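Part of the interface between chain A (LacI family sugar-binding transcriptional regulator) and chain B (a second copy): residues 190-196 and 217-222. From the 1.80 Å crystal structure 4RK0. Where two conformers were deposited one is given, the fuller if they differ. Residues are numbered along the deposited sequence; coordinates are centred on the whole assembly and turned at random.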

# COMPACT_ATOMS: atom_id res chain seq x y z
N ALA A 190 15.28 0.89 1.83
CA ALA A 190 15.78 2.12 2.38
C ALA A 190 15.07 2.49 3.69
O ALA A 190 15.71 2.97 4.64
CB ALA A 190 15.57 3.26 1.40
N PHE A 191 13.76 2.32 3.72
CA PHE A 191 13.02 2.60 4.97
C PHE A 191 13.49 1.70 6.10
O PHE A 191 13.60 2.12 7.28
CB PHE A 191 11.50 2.52 4.80
CG PHE A 191 10.95 3.42 3.74
CD1 PHE A 191 11.58 4.62 3.40
CD2 PHE A 191 9.80 3.05 3.06
CE1 PHE A 191 11.08 5.44 2.40
CE2 PHE A 191 9.31 3.86 2.05
CZ PHE A 191 9.95 5.05 1.73
N GLY A 192 13.85 0.48 5.76
CA GLY A 192 14.36 -0.48 6.75
C GLY A 192 15.68 -0.05 7.31
O GLY A 192 15.91 -0.11 8.51
N LEU A 193 16.57 0.37 6.41
CA LEU A 193 17.84 1.01 6.77
C LEU A 193 17.68 2.17 7.72
O LEU A 193 18.38 2.23 8.76
CB LEU A 193 18.60 1.46 5.52
CG LEU A 193 18.98 0.34 4.53
CD1 LEU A 193 19.63 0.92 3.28
CD2 LEU A 193 19.92 -0.63 5.17
N TYR A 194 16.79 3.08 7.38
CA TYR A 194 16.48 4.22 8.26
C TYR A 194 16.19 3.75 9.69
O TYR A 194 16.77 4.27 10.64
CB TYR A 194 15.27 5.00 7.77
CG TYR A 194 15.51 6.12 6.78
CD1 TYR A 194 16.36 5.96 5.69
CD2 TYR A 194 14.82 7.33 6.89
CE1 TYR A 194 16.58 7.00 4.78
CE2 TYR A 194 15.00 8.36 5.99
CZ TYR A 194 15.89 8.20 4.92
OH TYR A 194 16.03 9.27 4.06
N ARG A 195 15.29 2.79 9.84
CA ARG A 195 14.91 2.29 11.15
C ARG A 195 16.10 1.64 11.87
O ARG A 195 16.32 1.90 13.03
CB ARG A 195 13.75 1.30 11.03
CG ARG A 195 13.35 0.63 12.32
CD ARG A 195 12.35 -0.49 12.10
NE ARG A 195 12.10 -1.27 13.31
CZ ARG A 195 11.50 -2.47 13.35
NH1 ARG A 195 11.08 -3.07 12.23
NH2 ARG A 195 11.33 -3.09 14.51
N GLY A 196 16.86 0.81 11.19
CA GLY A 196 17.95 0.13 11.85
C GLY A 196 19.06 1.08 12.24
O GLY A 196 19.65 0.98 13.34
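Chain B, residues 217-222: DMCEYV

Residues 190-196 of chain A form one stretch of a longer α-helix, held by backbone hydrogen bonds such as Arg A195 N to Phe A191 O (3.1 Å). Chain B meets it with a short 3-10 segment that begins at Asp B217, where Glu B220 N donates a hydrogen bond to Asp B217 O at 3.1 Å and Tyr B221 N to Met B218 O at 2.9 Å; by Val B222 the chain is in loop conformation. The nearest CA atoms across the contact are those of Arg A195 and Tyr B221, 5.3 Å apart, and the two stretches together bury 331 Å².

Phe A191 directs its CA-to-CB bond toward chain B, and its ring receives the end of Met B218: the thioether SD lies 3.9 Å from Phe A191 CD2, an oblique sulfur-aromatic approach, while Met B218 CE sits over one face. The CA-to-CB bond of Met B218 points sideways, but its end comes nearer, with chi1 between wells at -99° and chi2 and chi3 both m. The carbonyl of Phe A191 meets the edge of the Tyr B221 ring, O to CD1 3.5 Å. One residue on, Gly A192 has no side chain, and its CA packs 3.9 Å from Tyr B221 CE1. Leu A193 points away, and Tyr A194, though it starts toward chain B, leads its ring elsewhere.

Arg A195 closes the contact with an extended side chain, chi1 to chi3 all t. Its CD lies 3.4 Å from the backbone O of Glu B220, and its NH1 donates a weak hydrogen bond to Tyr B221 OH (3.2 Å, 130°). Glu B220 OE1 stands over one face of the guanidinium, 3.7 Å from Arg A195 NH1; this long salt bridge rests on charge alone, with no N-H directed at the oxygen.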

# COMPACT_ATOMS: atom_id res chain seq x y z
N ASP B 217 2.21 -0.95 8.98
CA ASP B 217 3.64 -1.33 9.05
C ASP B 217 4.55 -0.12 9.24
O ASP B 217 5.53 -0.12 10.01
CB ASP B 217 4.02 -2.02 7.71
CG ASP B 217 4.86 -3.26 7.89
OD1 ASP B 217 5.15 -3.64 9.04
OD2 ASP B 217 5.23 -3.88 6.86
N MET B 218 4.24 0.92 8.48
CA MET B 218 5.10 2.11 8.42
C MET B 218 5.23 2.81 9.80
O MET B 218 6.13 3.60 10.02
CB MET B 218 4.60 3.12 7.37
CG MET B 218 5.27 3.11 6.00
SD MET B 218 7.06 2.89 5.85
CE MET B 218 7.80 4.43 6.30
N CYS B 219 4.34 2.52 10.75
CA CYS B 219 4.46 3.16 12.09
C CYS B 219 5.85 2.91 12.69
O CYS B 219 6.38 3.72 13.45
CB CYS B 219 3.41 2.65 13.07
SG CYS B 219 1.72 3.16 12.66
N GLU B 220 6.42 1.75 12.38
CA GLU B 220 7.71 1.37 12.93
C GLU B 220 8.91 2.01 12.24
O GLU B 220 10.04 1.92 12.76
CB GLU B 220 7.84 -0.18 12.97
CG GLU B 220 6.76 -0.81 13.88
CD GLU B 220 6.99 -2.26 14.26
OE1 GLU B 220 7.54 -3.00 13.43
OE2 GLU B 220 6.59 -2.67 15.38
N TYR B 221 8.67 2.70 11.13
CA TYR B 221 9.74 3.19 10.29
C TYR B 221 9.78 4.72 10.18
O TYR B 221 10.64 5.27 9.48
CB TYR B 221 9.59 2.55 8.90
CG TYR B 221 9.72 1.06 8.93
CD1 TYR B 221 10.96 0.46 8.79
CD2 TYR B 221 8.63 0.25 9.16
CE1 TYR B 221 11.11 -0.90 8.87
CE2 TYR B 221 8.75 -1.12 9.23
CZ TYR B 221 10.01 -1.69 9.09
OH TYR B 221 10.15 -3.07 9.17
N VAL B 222 8.85 5.40 10.84
CA VAL B 222 8.92 6.85 10.94
C VAL B 222 9.69 7.22 12.18
O VAL B 222 10.00 6.36 13.01
CB VAL B 222 7.54 7.47 10.90
CG1 VAL B 222 6.95 7.19 9.52
CG2 VAL B 222 6.66 6.95 12.03